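Long-range contact in NADPH-ferredoxin reductase FprA (Mycobacterium tuberculosis, PDB 1LQT), which transfers electrons between NADPH and ferredoxin through its FAD cofactor and may supply electrons to P450 systems: residues A[153-158]-A[194-199]. Numbering follows the deposited sequence.
Sequences IGNGNV and VVIVGR. With ODP (4-oxo-nicotinamide-adenine dinucleotide phosphate), chain I.
The side-chain amide of Asn155 lies against the CA of Gly198, with ND2 and OD1 each 3.4 Å from that carbon, so closely that a CB on Gly198 would collide with OD1. The amide is held there by its own NH2: ND2 hydrogen-bonds back to the Gly154 carbonyl oxygen, approaching from above the carbonyl plane, and also gives a hydrogen to a water that in turn donates to Ile196 O. That water links the two segments across the end of the strand pair. Beside it, chi1 of -60° puts CG2 of Ile196 anti to its backbone N, where it packs on Gly154 O at 3.4 Å. A single direct hydrogen bond joins the backbones, from Gly154 N to Val197 O (2.9 Å, nearly straight at 172°), just past the parallel bridge of Ile153 with Val197. Those two side chains lie side by side on one face of the sheet, Ile153 CD1 touching Val197 CB at 3.9 Å.

Beyond the strands, both segments turn to the 4-oxo-NADP. Asn155 N hydrogen-bonds O3B of the adenine-side ribose, and Val158 N, in the first turn of its helix, hydrogen-bonds phosphate oxygen O1N. Gly156, the N-cap, passes so close to O1N that a CB would clash with it. This is the glycine-rich strand-turn-helix of a Rossmann-type dinucleotide site. Arg199 grips the 2'-phosphate by hydrogen bonds from NE to O1X and NH2 to O3X, consistent with recognising NADP, while adenine C5A lies 3.4 Å above the guanidinium plane, over its centre.

In the six-stranded parallel sheet, strand 149-153 lies between 317-320 and 193-197, which has 265-270 on its other side; helix 157-167 packs on Val194 and Ile196 through Ala163.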
ATOM      1  N   ILE A 153     -11.570 -11.452   1.780  1.00  8.72           N
ATOM      2  CA  ILE A 153     -12.575 -10.783   0.942  1.00  8.69           C
ATOM      3  C   ILE A 153     -11.866  -9.873  -0.050  1.00  8.49           C
ATOM      4  O   ILE A 153     -11.048  -9.069   0.360  1.00  9.12           O
ATOM      5  CB  ILE A 153     -13.557  -9.960   1.775  1.00  8.86           C
ATOM      6  CG1 ILE A 153     -14.150 -10.754   2.935  1.00  9.85           C
ATOM      7  CG2 ILE A 153     -14.630  -9.365   0.873  1.00  9.27           C
ATOM      8  CD1 ILE A 153     -14.889 -12.010   2.565  1.00 10.56           C
ATOM      9  N   GLY A 154     -12.184 -10.007  -1.333  1.00  8.80           N
ATOM     10  CA  GLY A 154     -11.683  -9.131  -2.361  1.00  8.32           C
ATOM     11  C   GLY A 154     -10.970  -9.875  -3.469  1.00  8.26           C
ATOM     12  O   GLY A 154     -10.521 -11.004  -3.292  1.00  9.25           O
ATOM     13  N   ASN A 155     -10.870  -9.219  -4.609  1.00  8.66           N
ATOM     14  CA  ASN A 155     -10.278  -9.786  -5.814  1.00  8.79           C
ATOM     15  C   ASN A 155      -9.231  -8.869  -6.434  1.00  9.03           C
ATOM     16  O   ASN A 155      -9.112  -8.805  -7.650  1.00  9.55           O
ATOM     17  CB  ASN A 155     -11.356 -10.145  -6.855  1.00  9.50           C
ATOM     18  CG  ASN A 155     -12.022 -11.523  -6.684  1.00  9.38           C
ATOM     19  OD1 ASN A 155     -12.866 -11.825  -7.521  1.00 10.12           O
ATOM     20  ND2 ASN A 155     -11.688 -12.304  -5.668  1.00 10.22           N
ATOM     21  N   GLY A 156      -8.447  -8.202  -5.589  1.00  9.09           N
ATOM     22  CA  GLY A 156      -7.270  -7.508  -6.043  1.00  8.79           C
ATOM     23  C   GLY A 156      -6.006  -8.248  -5.671  1.00  8.90           C
ATOM     24  O   GLY A 156      -6.024  -9.261  -4.961  1.00  9.07           O
ATOM     25  N   ASN A 157      -4.880  -7.740  -6.146  1.00  8.99           N
ATOM     26  CA  ASN A 157      -3.634  -8.425  -5.878  1.00  9.24           C
ATOM     27  C   ASN A 157      -3.277  -8.455  -4.397  1.00  9.28           C
ATOM     28  O   ASN A 157      -2.555  -9.351  -3.982  1.00  9.38           O
ATOM     29  CB  ASN A 157      -2.494  -7.793  -6.691  1.00  9.64           C
ATOM     30  CG  ASN A 157      -2.558  -8.127  -8.162  1.00  9.52           C
ATOM     31  OD1 ASN A 157      -3.000  -9.188  -8.565  1.00  9.67           O
ATOM     32  ND2 ASN A 157      -2.072  -7.200  -8.981  1.00 11.62           N
ATOM     33  N   VAL A 158      -3.747  -7.507  -3.597  1.00  8.72           N
ATOM     34  CA  VAL A 158      -3.427  -7.592  -2.181  1.00  8.49           C
ATOM     35  C   VAL A 158      -4.076  -8.840  -1.560  1.00  8.52           C
ATOM     36  O   VAL A 158      -3.538  -9.459  -0.662  1.00  8.70           O
ATOM     37  CB  VAL A 158      -3.787  -6.301  -1.434  1.00  8.79           C
ATOM     38  CG1 VAL A 158      -3.556  -6.461   0.064  1.00  8.82           C
ATOM     39  CG2 VAL A 158      -2.983  -5.145  -1.982  1.00  9.14           C
ATOM     40  N   VAL A 194      -7.449 -21.205   2.687  1.00 10.01           N
ATOM     41  CA  VAL A 194      -7.851 -19.819   2.545  1.00  9.63           C
ATOM     42  C   VAL A 194      -8.875 -19.761   1.425  1.00  9.53           C
ATOM     43  O   VAL A 194      -8.621 -20.253   0.343  1.00 10.47           O
ATOM     44  CB  VAL A 194      -6.665 -18.897   2.183  1.00 10.67           C
ATOM     45  CG1 VAL A 194      -7.141 -17.480   1.946  1.00 11.28           C
ATOM     46  CG2 VAL A 194      -5.614 -18.906   3.277  1.00 11.04           C
ATOM     47  N   VAL A 195     -10.005 -19.159   1.717  1.00  9.24           N
ATOM     48  CA  VAL A 195     -11.044 -18.950   0.717  1.00  9.07           C
ATOM     49  C   VAL A 195     -11.041 -17.472   0.345  1.00  8.88           C
ATOM     50  O   VAL A 195     -11.224 -16.609   1.187  1.00  9.41           O
ATOM     51  CB  VAL A 195     -12.436 -19.347   1.211  1.00  9.89           C
ATOM     52  CG1 VAL A 195     -13.420 -19.249   0.080  1.00 10.58           C
ATOM     53  CG2 VAL A 195     -12.403 -20.771   1.774  1.00 10.79           C
ATOM     54  N   ILE A 196     -10.751 -17.180  -0.917  1.00  9.29           N
ATOM     55  CA  ILE A 196     -10.735 -15.822  -1.482  1.00  9.21           C
ATOM     56  C   ILE A 196     -12.092 -15.599  -2.114  1.00  8.83           C
ATOM     57  O   ILE A 196     -12.493 -16.309  -3.031  1.00 10.18           O
ATOM     58  CB  ILE A 196      -9.635 -15.681  -2.513  1.00 10.11           C
ATOM     59  CG1 ILE A 196      -8.283 -15.955  -1.883  1.00 10.91           C
ATOM     60  CG2 ILE A 196      -9.677 -14.285  -3.138  1.00 11.34           C
ATOM     61  CD1 ILE A 196      -7.153 -15.993  -2.841  1.00 13.10           C
ATOM     62  N   VAL A 197     -12.788 -14.585  -1.623  1.00  9.35           N
ATOM     63  CA  VAL A 197     -14.200 -14.363  -1.928  1.00  9.63           C
ATOM     64  C   VAL A 197     -14.364 -13.040  -2.682  1.00  9.18           C
ATOM     65  O   VAL A 197     -14.151 -11.962  -2.113  1.00  9.16           O
ATOM     66  CB  VAL A 197     -15.014 -14.336  -0.621  1.00 10.53           C
ATOM     67  CG1 VAL A 197     -16.488 -14.201  -0.905  1.00 12.18           C
ATOM     68  CG2 VAL A 197     -14.755 -15.584   0.202  1.00 11.56           C
ATOM     69  N   GLY A 198     -14.746 -13.142  -3.954  1.00  9.15           N
ATOM     70  CA  GLY A 198     -14.961 -12.010  -4.836  1.00  8.62           C
ATOM     71  C   GLY A 198     -16.437 -11.765  -5.044  1.00  8.52           C
ATOM     72  O   GLY A 198     -17.171 -12.684  -5.358  1.00  8.44           O
ATOM     73  N   ARG A 199     -16.857 -10.503  -4.960  1.00  8.74           N
ATOM     74  CA  ARG A 199     -18.264 -10.159  -5.089  1.00  8.84           C
ATOM     75  C   ARG A 199     -18.765 -10.205  -6.517  1.00  8.48           C
ATOM     76  O   ARG A 199     -19.931 -10.574  -6.744  1.00  8.61           O
ATOM     77  CB  ARG A 199     -18.580  -8.825  -4.415  1.00  8.84           C
ATOM     78  CG  ARG A 199     -17.921  -7.598  -5.032  1.00  9.50           C
ATOM     79  CD  ARG A 199     -18.439  -6.334  -4.418  1.00 10.75           C
ATOM     80  NE  ARG A 199     -17.704  -5.182  -4.915  1.00 10.75           N
ATOM     81  CZ  ARG A 199     -17.881  -3.966  -4.440  1.00 11.61           C
ATOM     82  NH1 ARG A 199     -18.773  -3.753  -3.491  1.00 12.29           N
ATOM     83  NH2 ARG A 199     -17.183  -2.968  -4.928  1.00 12.24           N
TER
HETATM   84  O1X ODP I2458     -16.177  -5.451  -7.386  1.00 13.02           O
HETATM   85  P2B ODP I2458     -14.890  -4.698  -7.240  1.00 11.92           P
HETATM   86  O2X ODP I2458     -14.030  -4.695  -8.487  1.00 12.96           O
HETATM   87  O3X ODP I2458     -15.079  -3.293  -6.693  1.00 13.06           O
HETATM   88  O2B ODP I2458     -14.101  -5.555  -6.124  1.00  9.41           O
HETATM   89  C2B ODP I2458     -13.005  -5.025  -5.384  1.00  8.77           C
HETATM   90  C3B ODP I2458     -11.645  -5.544  -5.791  1.00  8.73           C
HETATM   91  O3B ODP I2458     -11.719  -6.928  -6.097  1.00  9.30           O
HETATM   92  C1B ODP I2458     -13.097  -5.490  -3.977  1.00  8.50           C
HETATM   93  N9A ODP I2458     -14.118  -4.893  -3.152  1.00  8.91           N
HETATM   94  C8A ODP I2458     -14.302  -3.568  -2.847  1.00  9.52           C
HETATM   95  N7A ODP I2458     -15.303  -3.390  -2.005  1.00  9.77           N
HETATM   96  C5A ODP I2458     -15.803  -4.642  -1.734  1.00  9.40           C
HETATM   97  C4A ODP I2458     -15.065  -5.579  -2.461  1.00  9.23           C
HETATM   98  N3A ODP I2458     -15.262  -6.920  -2.431  1.00  9.18           N
HETATM   99  C2A ODP I2458     -16.274  -7.305  -1.633  1.00  9.68           C
HETATM  100  N1A ODP I2458     -17.037  -6.465  -0.880  1.00 10.04           N
HETATM  101  C6A ODP I2458     -16.808  -5.119  -0.923  1.00  9.61           C
HETATM  102  N6A ODP I2458     -17.543  -4.346  -0.112  1.00 11.14           N
HETATM  103  O4B ODP I2458     -11.823  -5.174  -3.448  1.00  9.16           O
HETATM  104  C4B ODP I2458     -10.857  -5.379  -4.490  1.00  9.32           C
HETATM  105  C5B ODP I2458      -9.905  -4.219  -4.513  1.00  9.70           C
HETATM  106  O5B ODP I2458      -8.870  -4.532  -5.415  1.00  9.24           O
HETATM  107  PA  ODP I2458      -7.841  -3.392  -5.848  1.00  9.82           P
HETATM  108  O1A ODP I2458      -6.951  -3.961  -6.858  1.00 10.37           O
HETATM  109  O2A ODP I2458      -8.544  -2.133  -6.171  1.00 11.09           O
HETATM  110  O3  ODP I2458      -7.080  -3.089  -4.477  1.00  9.19           O
HETATM  111  PN  ODP I2458      -5.870  -3.847  -3.694  1.00  9.28           P
HETATM  112  O1N ODP I2458      -5.979  -5.315  -3.837  1.00  9.66           O
HETATM  113  O2N ODP I2458      -5.887  -3.218  -2.356  1.00  9.92           O
HETATM  114  O5D ODP I2458      -4.592  -3.411  -4.508  1.00  9.11           O
HETATM  115  C5D ODP I2458      -4.223  -2.008  -4.525  1.00 10.34           C
HETATM  116  C4D ODP I2458      -3.306  -1.770  -5.706  1.00 10.89           C
HETATM  117  O4D ODP I2458      -1.997  -2.277  -5.477  1.00 12.08           O
HETATM  118  C1D ODP I2458      -1.634  -3.144  -6.554  1.00 12.43           C
HETATM  119  C2D ODP I2458      -2.911  -3.575  -7.142  1.00 11.64           C
HETATM  120  O2D ODP I2458      -2.820  -4.214  -8.363  1.00 12.42           O
HETATM  121  C3D ODP I2458      -3.819  -2.412  -6.989  1.00 10.89           C
HETATM  122  O3D ODP I2458      -3.623  -1.551  -8.091  1.00 13.72           O
HETATM  123  N1N ODP I2458      -0.656  -4.100  -6.168  1.00 11.80           N
HETATM  124  C2N ODP I2458       0.149  -4.653  -7.189  1.00 12.02           C
HETATM  125  C3N ODP I2458       0.791  -5.820  -6.939  1.00 11.82           C
HETATM  126  C7N ODP I2458       1.598  -6.342  -8.136  1.00 13.09           C
HETATM  127  N7N ODP I2458       2.221  -7.476  -7.943  1.00 16.61           N
HETATM  128  O7N ODP I2458       1.584  -5.669  -9.191  1.00 12.96           O
HETATM  129  C4N ODP I2458       0.680  -6.539  -5.739  1.00 14.14           C
HETATM  130  O99 ODP I2458       1.229  -7.664  -5.530  1.00 16.56           O
HETATM  131  C5N ODP I2458      -0.183  -5.952  -4.705  1.00 12.89           C
HETATM  132  C6N ODP I2458      -0.856  -4.736  -4.957  1.00 12.45           C
HETATM  133  O   HOH W   1     -12.369 -15.118  -5.766  1.00 11.39           O